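Local coordinates for insecticidal crystal protein Cry7Cal (Bacillus thuringiensis, PDB 5ZI1) that is an insecticidal toxin that probably binds gut receptors and forms pores, the chain being the three-domain toxin portion of a longer protoxin, at residues A[207-219]-A[271-283]. Residues are numbered along the deposited sequence; the frame is centred on the assembly and turned at random.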
ATOM      1  N   VAL A 207     -24.111  14.804   5.744  1.00 53.73           N
ATOM      2  CA  VAL A 207     -24.272  14.757   4.292  1.00 51.15           C
ATOM      3  C   VAL A 207     -23.422  13.628   3.728  1.00 47.96           C
ATOM      4  O   VAL A 207     -22.225  13.516   4.030  1.00 46.99           O
ATOM      5  CB  VAL A 207     -23.895  16.113   3.683  1.00 48.17           C
ATOM      6  CG1 VAL A 207     -24.003  16.085   2.158  1.00 48.07           C
ATOM      7  CG2 VAL A 207     -24.795  17.189   4.264  1.00 50.44           C
ATOM      8  N   LYS A 208     -24.039  12.777   2.907  1.00 45.34           N
ATOM      9  CA  LYS A 208     -23.369  11.547   2.493  1.00 48.25           C
ATOM     10  C   LYS A 208     -22.061  11.832   1.764  1.00 51.42           C
ATOM     11  O   LYS A 208     -21.059  11.136   1.983  1.00 45.41           O
ATOM     12  CB  LYS A 208     -24.299  10.707   1.627  1.00 49.51           C
ATOM     13  CG  LYS A 208     -24.250   9.224   1.980  1.00 57.59           C
ATOM     14  CD  LYS A 208     -24.345   9.062   3.490  1.00 55.60           C
ATOM     15  CE  LYS A 208     -25.070   7.819   3.894  1.00 56.86           C
ATOM     16  NZ  LYS A 208     -25.409   7.897   5.350  1.00 57.59           N
ATOM     17  N   GLY A 209     -22.039  12.879   0.926  1.00 52.25           N
ATOM     18  CA  GLY A 209     -20.823  13.207   0.193  1.00 46.64           C
ATOM     19  C   GLY A 209     -19.641  13.466   1.107  1.00 45.66           C
ATOM     20  O   GLY A 209     -18.531  12.976   0.873  1.00 48.92           O
ATOM     21  N   LYS A 210     -19.855  14.255   2.154  1.00 42.83           N
ATOM     22  CA  LYS A 210     -18.784  14.458   3.117  1.00 49.00           C
ATOM     23  C   LYS A 210     -18.552  13.217   3.978  1.00 47.00           C
ATOM     24  O   LYS A 210     -17.467  13.057   4.538  1.00 43.55           O
ATOM     25  CB  LYS A 210     -19.095  15.669   4.001  1.00 46.44           C
ATOM     26  CG  LYS A 210     -17.902  16.194   4.784  1.00 50.34           C
ATOM     27  CD  LYS A 210     -18.267  17.467   5.522  1.00 59.98           C
ATOM     28  CE  LYS A 210     -17.066  18.047   6.256  1.00 67.00           C
ATOM     29  NZ  LYS A 210     -17.348  19.450   6.707  1.00 64.34           N
ATOM     30  N   VAL A 211     -19.545  12.343   4.108  1.00 42.72           N
ATOM     31  CA  VAL A 211     -19.316  11.130   4.873  1.00 47.52           C
ATOM     32  C   VAL A 211     -18.382  10.217   4.103  1.00 49.34           C
ATOM     33  O   VAL A 211     -17.424   9.672   4.662  1.00 48.38           O
ATOM     34  CB  VAL A 211     -20.646  10.444   5.216  1.00 51.98           C
ATOM     35  CG1 VAL A 211     -20.419   8.976   5.527  1.00 55.03           C
ATOM     36  CG2 VAL A 211     -21.285  11.124   6.404  1.00 46.71           C
ATOM     37  N   TRP A 212     -18.599  10.101   2.792  1.00 48.84           N
ATOM     38  CA  TRP A 212     -17.673   9.343   1.963  1.00 47.61           C
ATOM     39  C   TRP A 212     -16.271   9.934   2.002  1.00 46.68           C
ATOM     40  O   TRP A 212     -15.286   9.201   2.136  1.00 45.30           O
ATOM     41  CB  TRP A 212     -18.161   9.280   0.526  1.00 44.86           C
ATOM     42  CG  TRP A 212     -17.355   8.304  -0.203  1.00 43.59           C
ATOM     43  CD1 TRP A 212     -17.517   6.946  -0.200  1.00 47.49           C
ATOM     44  CD2 TRP A 212     -16.218   8.572  -1.022  1.00 47.32           C
ATOM     45  NE1 TRP A 212     -16.564   6.354  -0.985  1.00 44.56           N
ATOM     46  CE2 TRP A 212     -15.744   7.324  -1.496  1.00 46.50           C
ATOM     47  CE3 TRP A 212     -15.554   9.740  -1.404  1.00 39.16           C
ATOM     48  CZ2 TRP A 212     -14.645   7.214  -2.332  1.00 44.77           C
ATOM     49  CZ3 TRP A 212     -14.466   9.629  -2.237  1.00 44.34           C
ATOM     50  CH2 TRP A 212     -14.018   8.377  -2.694  1.00 49.45           C
ATOM     51  N   GLU A 213     -16.157  11.258   1.893  1.00 45.55           N
ATOM     52  CA  GLU A 213     -14.834  11.870   1.875  1.00 47.68           C
ATOM     53  C   GLU A 213     -14.046  11.522   3.132  1.00 41.20           C
ATOM     54  O   GLU A 213     -12.870  11.152   3.055  1.00 45.62           O
ATOM     55  CB  GLU A 213     -14.959  13.383   1.713  1.00 43.88           C
ATOM     56  CG  GLU A 213     -13.629  14.101   1.723  1.00 45.19           C
ATOM     57  CD  GLU A 213     -13.726  15.493   1.078  1.00 53.84           C
ATOM     58  OE1 GLU A 213     -13.991  15.589  -0.142  1.00 50.40           O
ATOM     59  OE2 GLU A 213     -13.558  16.494   1.798  1.00 53.19           O
ATOM     60  N   ASN A 214     -14.679  11.639   4.302  1.00 43.97           N
ATOM     61  CA  ASN A 214     -13.994  11.319   5.552  1.00 47.68           C
ATOM     62  C   ASN A 214     -13.654   9.836   5.611  1.00 44.08           C
ATOM     63  O   ASN A 214     -12.607   9.449   6.137  1.00 41.38           O
ATOM     64  CB  ASN A 214     -14.857  11.697   6.753  1.00 47.80           C
ATOM     65  CG  ASN A 214     -15.076  13.207   6.888  1.00 53.36           C
ATOM     66  OD1 ASN A 214     -14.315  14.020   6.355  1.00 52.58           O
ATOM     67  ND2 ASN A 214     -16.123  13.579   7.623  1.00 48.05           N
ATOM     68  N   TYR A 215     -14.542   9.002   5.085  1.00 40.24           N
ATOM     69  CA  TYR A 215     -14.292   7.576   4.995  1.00 44.63           C
ATOM     70  C   TYR A 215     -13.091   7.302   4.092  1.00 48.90           C
ATOM     71  O   TYR A 215     -12.165   6.578   4.468  1.00 42.15           O
ATOM     72  CB  TYR A 215     -15.555   6.910   4.469  1.00 41.99           C
ATOM     73  CG  TYR A 215     -15.453   5.428   4.181  1.00 49.24           C
ATOM     74  CD1 TYR A 215     -14.965   4.970   2.960  1.00 40.55           C
ATOM     75  CD2 TYR A 215     -15.911   4.489   5.111  1.00 43.36           C
ATOM     76  CE1 TYR A 215     -14.920   3.639   2.675  1.00 43.70           C
ATOM     77  CE2 TYR A 215     -15.856   3.129   4.838  1.00 44.54           C
ATOM     78  CZ  TYR A 215     -15.361   2.712   3.627  1.00 46.85           C
ATOM     79  OH  TYR A 215     -15.306   1.372   3.346  1.00 44.14           O
ATOM     80  N   ASN A 216     -13.059   7.929   2.915  1.00 45.78           N
ATOM     81  CA  ASN A 216     -11.939   7.689   2.020  1.00 43.19           C
ATOM     82  C   ASN A 216     -10.643   8.261   2.576  1.00 43.00           C
ATOM     83  O   ASN A 216      -9.564   7.686   2.363  1.00 42.28           O
ATOM     84  CB  ASN A 216     -12.228   8.269   0.645  1.00 44.66           C
ATOM     85  CG  ASN A 216     -11.131   7.956  -0.337  1.00 50.58           C
ATOM     86  OD1 ASN A 216     -10.927   6.778  -0.712  1.00 42.70           O
ATOM     87  ND2 ASN A 216     -10.377   9.000  -0.740  1.00 43.08           N
ATOM     88  N   ARG A 217     -10.722   9.374   3.301  1.00 42.35           N
ATOM     89  CA  ARG A 217      -9.505   9.946   3.862  1.00 45.13           C
ATOM     90  C   ARG A 217      -8.887   9.016   4.897  1.00 39.53           C
ATOM     91  O   ARG A 217      -7.660   8.928   5.009  1.00 39.10           O
ATOM     92  CB  ARG A 217      -9.789  11.309   4.484  1.00 39.57           C
ATOM     93  CG  ARG A 217      -8.538  11.947   5.054  1.00 42.88           C
ATOM     94  CD  ARG A 217      -8.774  13.350   5.604  1.00 49.69           C
ATOM     95  NE  ARG A 217      -9.215  14.285   4.571  1.00 53.46           N
ATOM     96  CZ  ARG A 217     -10.456  14.746   4.473  1.00 56.42           C
ATOM     97  NH1 ARG A 217     -10.776  15.598   3.501  1.00 50.59           N
ATOM     98  NH2 ARG A 217     -11.375  14.350   5.354  1.00 51.93           N
ATOM     99  N   PHE A 218      -9.725   8.352   5.693  1.00 41.92           N
ATOM    100  CA  PHE A 218      -9.222   7.381   6.648  1.00 42.78           C
ATOM    101  C   PHE A 218      -8.558   6.222   5.923  1.00 41.62           C
ATOM    102  O   PHE A 218      -7.424   5.843   6.240  1.00 43.05           O
ATOM    103  CB  PHE A 218     -10.373   6.908   7.519  1.00 42.06           C
ATOM    104  CG  PHE A 218     -10.011   5.844   8.490  1.00 43.80           C
ATOM    105  CD1 PHE A 218      -9.522   6.161   9.738  1.00 44.81           C
ATOM    106  CD2 PHE A 218     -10.216   4.508   8.176  1.00 47.20           C
ATOM    107  CE1 PHE A 218      -9.220   5.163  10.647  1.00 45.18           C
ATOM    108  CE2 PHE A 218      -9.917   3.520   9.076  1.00 42.28           C
ATOM    109  CZ  PHE A 218      -9.418   3.842  10.315  1.00 42.96           C
ATOM    110  N   ARG A 219      -9.233   5.680   4.907  1.00 40.04           N
ATOM    111  CA  ARG A 219      -8.637   4.613   4.109  1.00 44.16           C
ATOM    112  C   ARG A 219      -7.292   5.042   3.529  1.00 44.90           C
ATOM    113  O   ARG A 219      -6.302   4.310   3.626  1.00 46.27           O
ATOM    114  CB  ARG A 219      -9.599   4.197   2.998  1.00 45.35           C
ATOM    115  CG  ARG A 219      -8.953   3.418   1.864  1.00 43.97           C
ATOM    116  CD  ARG A 219     -10.021   2.753   0.987  1.00 43.11           C
ATOM    117  NE  ARG A 219     -10.965   3.736   0.462  1.00 38.41           N
ATOM    118  CZ  ARG A 219     -12.182   3.436  -0.002  1.00 49.86           C
ATOM    119  NH1 ARG A 219     -12.608   2.157  -0.009  1.00 40.13           N
ATOM    120  NH2 ARG A 219     -12.982   4.416  -0.451  1.00 37.25           N
ATOM    121  N   TRP A 271     -19.424  20.923  -2.534  1.00 49.10           N
ATOM    122  CA  TRP A 271     -19.981  19.928  -3.440  1.00 50.27           C
ATOM    123  C   TRP A 271     -20.749  18.818  -2.710  1.00 47.15           C
ATOM    124  O   TRP A 271     -21.579  18.159  -3.348  1.00 45.42           O
ATOM    125  CB  TRP A 271     -18.866  19.325  -4.314  1.00 46.02           C
ATOM    126  CG  TRP A 271     -17.858  18.485  -3.548  1.00 48.53           C
ATOM    127  CD1 TRP A 271     -16.640  18.890  -3.075  1.00 47.53           C
ATOM    128  CD2 TRP A 271     -17.998  17.108  -3.153  1.00 45.82           C
ATOM    129  NE1 TRP A 271     -16.015  17.859  -2.419  1.00 45.56           N
ATOM    130  CE2 TRP A 271     -16.825  16.752  -2.454  1.00 49.78           C
ATOM    131  CE3 TRP A 271     -18.992  16.142  -3.335  1.00 45.68           C
ATOM    132  CZ2 TRP A 271     -16.618  15.464  -1.939  1.00 43.32           C
ATOM    133  CZ3 TRP A 271     -18.783  14.857  -2.823  1.00 43.19           C
ATOM    134  CH2 TRP A 271     -17.611  14.539  -2.133  1.00 40.86           C
ATOM    135  N   TYR A 272     -20.527  18.620  -1.400  1.00 43.03           N
ATOM    136  CA  TYR A 272     -21.051  17.425  -0.718  1.00 47.56           C
ATOM    137  C   TYR A 272     -22.550  17.234  -0.940  1.00 49.48           C
ATOM    138  O   TYR A 272     -22.999  16.135  -1.295  1.00 49.25           O
ATOM    139  CB  TYR A 272     -20.763  17.468   0.784  1.00 45.11           C
ATOM    140  CG  TYR A 272     -19.329  17.739   1.159  1.00 48.52           C
ATOM    141  CD1 TYR A 272     -18.306  16.917   0.711  1.00 46.04           C
ATOM    142  CD2 TYR A 272     -19.001  18.816   1.982  1.00 50.21           C
ATOM    143  CE1 TYR A 272     -16.990  17.169   1.068  1.00 47.91           C
ATOM    144  CE2 TYR A 272     -17.690  19.077   2.340  1.00 49.17           C
ATOM    145  CZ  TYR A 272     -16.693  18.247   1.880  1.00 49.87           C
ATOM    146  OH  TYR A 272     -15.390  18.504   2.228  1.00 54.48           O
ATOM    147  N   GLY A 273     -23.343  18.300  -0.753  1.00 50.23           N
ATOM    148  CA  GLY A 273     -24.783  18.202  -0.933  1.00 40.52           C
ATOM    149  C   GLY A 273     -25.211  17.720  -2.303  1.00 49.59           C
ATOM    150  O   GLY A 273     -26.324  17.210  -2.449  1.00 53.38           O
ATOM    151  N   ALA A 274     -24.344  17.850  -3.314  1.00 50.84           N
ATOM    152  CA  ALA A 274     -24.667  17.389  -4.661  1.00 48.17           C
ATOM    153  C   ALA A 274     -24.389  15.906  -4.883  1.00 48.70           C
ATOM    154  O   ALA A 274     -24.927  15.329  -5.837  1.00 51.31           O
ATOM    155  CB  ALA A 274     -23.892  18.210  -5.696  1.00 53.65           C
ATOM    156  N   ALA A 275     -23.585  15.272  -4.032  1.00 47.96           N
ATOM    157  CA  ALA A 275     -23.334  13.842  -4.172  1.00 51.47           C
ATOM    158  C   ALA A 275     -24.585  13.023  -3.861  1.00 50.70           C
ATOM    159  O   ALA A 275     -25.544  13.507  -3.252  1.00 52.08           O
ATOM    160  CB  ALA A 275     -22.198  13.396  -3.254  1.00 45.75           C
ATOM    161  N   SER A 276     -24.561  11.761  -4.305  1.00 45.04           N
ATOM    162  CA  SER A 276     -25.619  10.804  -4.000  1.00 54.58           C
ATOM    163  C   SER A 276     -25.913  10.763  -2.506  1.00 52.08           C
ATOM    164  O   SER A 276     -25.051  11.042  -1.673  1.00 47.88           O
ATOM    165  CB  SER A 276     -25.221   9.391  -4.448  1.00 53.92           C
ATOM    166  OG  SER A 276     -26.225   8.467  -4.083  1.00 49.82           O
ATOM    167  N   SER A 277     -27.148  10.411  -2.172  1.00 53.97           N
ATOM    168  CA  SER A 277     -27.519  10.218  -0.779  1.00 61.02           C
ATOM    169  C   SER A 277     -27.240   8.798  -0.307  1.00 57.37           C
ATOM    170  O   SER A 277     -27.385   8.515   0.884  1.00 58.58           O
ATOM    171  CB  SER A 277     -28.998  10.574  -0.563  1.00 59.97           C
ATOM    172  OG  SER A 277     -29.848   9.742  -1.339  1.00 66.47           O
ATOM    173  N   GLU A 278     -26.817   7.917  -1.205  1.00 56.44           N
ATOM    174  CA  GLU A 278     -26.487   6.544  -0.869  1.00 56.25           C
ATOM    175  C   GLU A 278     -24.974   6.354  -0.871  1.00 54.83           C
ATOM    176  O   GLU A 278     -24.286   6.721  -1.830  1.00 49.32           O
ATOM    177  CB  GLU A 278     -27.184   5.570  -1.824  1.00 56.50           C
ATOM    178  CG  GLU A 278     -28.624   5.970  -2.128  1.00 61.91           C
ATOM    179  CD  GLU A 278     -29.563   5.702  -0.939  1.00 73.77           C
ATOM    180  OE1 GLU A 278     -29.223   4.878  -0.060  1.00 77.75           O
ATOM    181  OE2 GLU A 278     -30.638   6.341  -0.842  1.00 81.21           O
ATOM    182  N   PHE A 279     -24.461   5.799   0.227  1.00 53.17           N
ATOM    183  CA  PHE A 279     -23.025   5.589   0.364  1.00 51.96           C
ATOM    184  C   PHE A 279     -22.508   4.615  -0.691  1.00 50.77           C
ATOM    185  O   PHE A 279     -21.488   4.872  -1.345  1.00 48.18           O
ATOM    186  CB  PHE A 279     -22.724   5.089   1.778  1.00 52.03           C
ATOM    187  CG  PHE A 279     -21.266   4.933   2.083  1.00 51.91           C
ATOM    188  CD1 PHE A 279     -20.580   3.772   1.716  1.00 50.38           C
ATOM    189  CD2 PHE A 279     -20.586   5.922   2.773  1.00 47.36           C
ATOM    190  CE1 PHE A 279     -19.234   3.620   2.000  1.00 43.99           C
ATOM    191  CE2 PHE A 279     -19.244   5.774   3.067  1.00 50.14           C
ATOM    192  CZ  PHE A 279     -18.569   4.617   2.685  1.00 49.33           C
ATOM    193  N   VAL A 280     -23.211   3.493  -0.884  1.00 49.11           N
ATOM    194  CA  VAL A 280     -22.708   2.449  -1.780  1.00 48.61           C
ATOM    195  C   VAL A 280     -22.579   2.965  -3.213  1.00 50.14           C
ATOM    196  O   VAL A 280     -21.703   2.514  -3.967  1.00 45.60           O
ATOM    197  CB  VAL A 280     -23.611   1.202  -1.705  1.00 51.93           C
ATOM    198  CG1 VAL A 280     -24.975   1.477  -2.306  1.00 52.33           C
ATOM    199  CG2 VAL A 280     -22.949   0.015  -2.383  1.00 47.66           C
ATOM    200  N   LEU A 281     -23.431   3.914  -3.613  1.00 47.59           N
ATOM    201  CA  LEU A 281     -23.337   4.459  -4.965  1.00 51.20           C
ATOM    202  C   LEU A 281     -22.058   5.268  -5.134  1.00 47.78           C
ATOM    203  O   LEU A 281     -21.323   5.093  -6.112  1.00 48.63           O
ATOM    204  CB  LEU A 281     -24.565   5.303  -5.282  1.00 50.66           C
ATOM    205  CG  LEU A 281     -25.841   4.468  -5.368  1.00 50.02           C
ATOM    206  CD1 LEU A 281     -27.021   5.327  -5.833  1.00 50.83           C
ATOM    207  CD2 LEU A 281     -25.642   3.271  -6.272  1.00 48.70           C
ATOM    208  N   ILE A 282     -21.754   6.130  -4.166  1.00 49.28           N
ATOM    209  CA  ILE A 282     -20.506   6.881  -4.210  1.00 45.29           C
ATOM    210  C   ILE A 282     -19.315   5.934  -4.247  1.00 45.63           C
ATOM    211  O   ILE A 282     -18.428   6.056  -5.100  1.00 45.35           O
ATOM    212  CB  ILE A 282     -20.421   7.834  -3.010  1.00 41.59           C
ATOM    213  CG1 ILE A 282     -21.680   8.704  -2.935  1.00 52.00           C
ATOM    214  CG2 ILE A 282     -19.163   8.662  -3.121  1.00 45.45           C
ATOM    215  CD1 ILE A 282     -21.687   9.703  -1.764  1.00 47.09           C
ATOM    216  N   GLU A 283     -19.270   4.990  -3.297  1.00 48.90           N
ATOM    217  CA  GLU A 283     -18.144   4.068  -3.204  1.00 45.93           C
ATOM    218  C   GLU A 283     -17.949   3.307  -4.510  1.00 44.01           C
ATOM    219  O   GLU A 283     -16.825   3.200  -5.012  1.00 46.26           O
ATOM    220  CB  GLU A 283     -18.345   3.106  -2.019  1.00 45.13           C
ATOM    221  CG  GLU A 283     -17.291   1.978  -1.886  1.00 42.16           C
ATOM    222  CD  GLU A 283     -15.928   2.454  -1.373  1.00 48.41           C
ATOM    223  OE1 GLU A 283     -15.733   3.679  -1.232  1.00 43.88           O
ATOM    224  OE2 GLU A 283     -15.036   1.601  -1.108  1.00 47.89           O
TER
HETATM  225  O   HOH W   1     -24.605  13.665  -0.353  1.00 54.61           O
HETATM  226  O   HOH W   2     -13.518  17.634  -1.885  1.00 48.70           O
HETATM  227  O   HOH W   3     -15.486   0.196   0.992  1.00 53.16           O
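Glu283 reaches from helix 279-286 to Trp212 and Arg219 on helix 208-227, a worked example of how one carboxylate can join two domains. In the three-domain delta-endotoxin fold, the last long helix of the N-terminal helical bundle here lies against the start of the second, beta-rich domain, the axes of the two helix segments 9.9 Å apart. Along Glu283, CB lies 3.8 Å from Trp212 NE1; CG stands anti to the backbone N (chi1 174°), and the bend at chi2 (74°) turns the carboxylate back toward helix 208-227, with CD facing the edge of the Arg219 guanidinium. There Glu283 OE1 accepts Trp212 NE1 at 2.8 Å, nearly in the ring plane, and also NH2 of Arg219. Glu283 OE2 receives Arg219 NH1 at 2.7 Å in an almost straight bond, so the guanidinium grips the carboxylate end-on, through the syn lone pair of each oxygen. Asn216 OD1, accepting side-on from NE and NH2, helps fix the rotation of that guanidinium.

Beside this polar grip, Phe279 fits as a knob among Lys208, Val211, Trp212 and Tyr215. Phe279 CZ sits 3.4 Å above the centre of the Tyr215 ring, an edge-to-face pair with planes at 82°, while Ile282 CG2 presses on a face of Trp212. At the other end, Gly209 lets the backbone come close to Tyr272 and Ala275, and Lys210 CB lies over the centre of the Tyr272 ring. Glu213 completes the junction: OE2 accepts the Tyr272 hydroxyl from above the carboxylate plane, and OE1 reaches Trp271 NE1 through a bridging water, 2.7 Å from OE1.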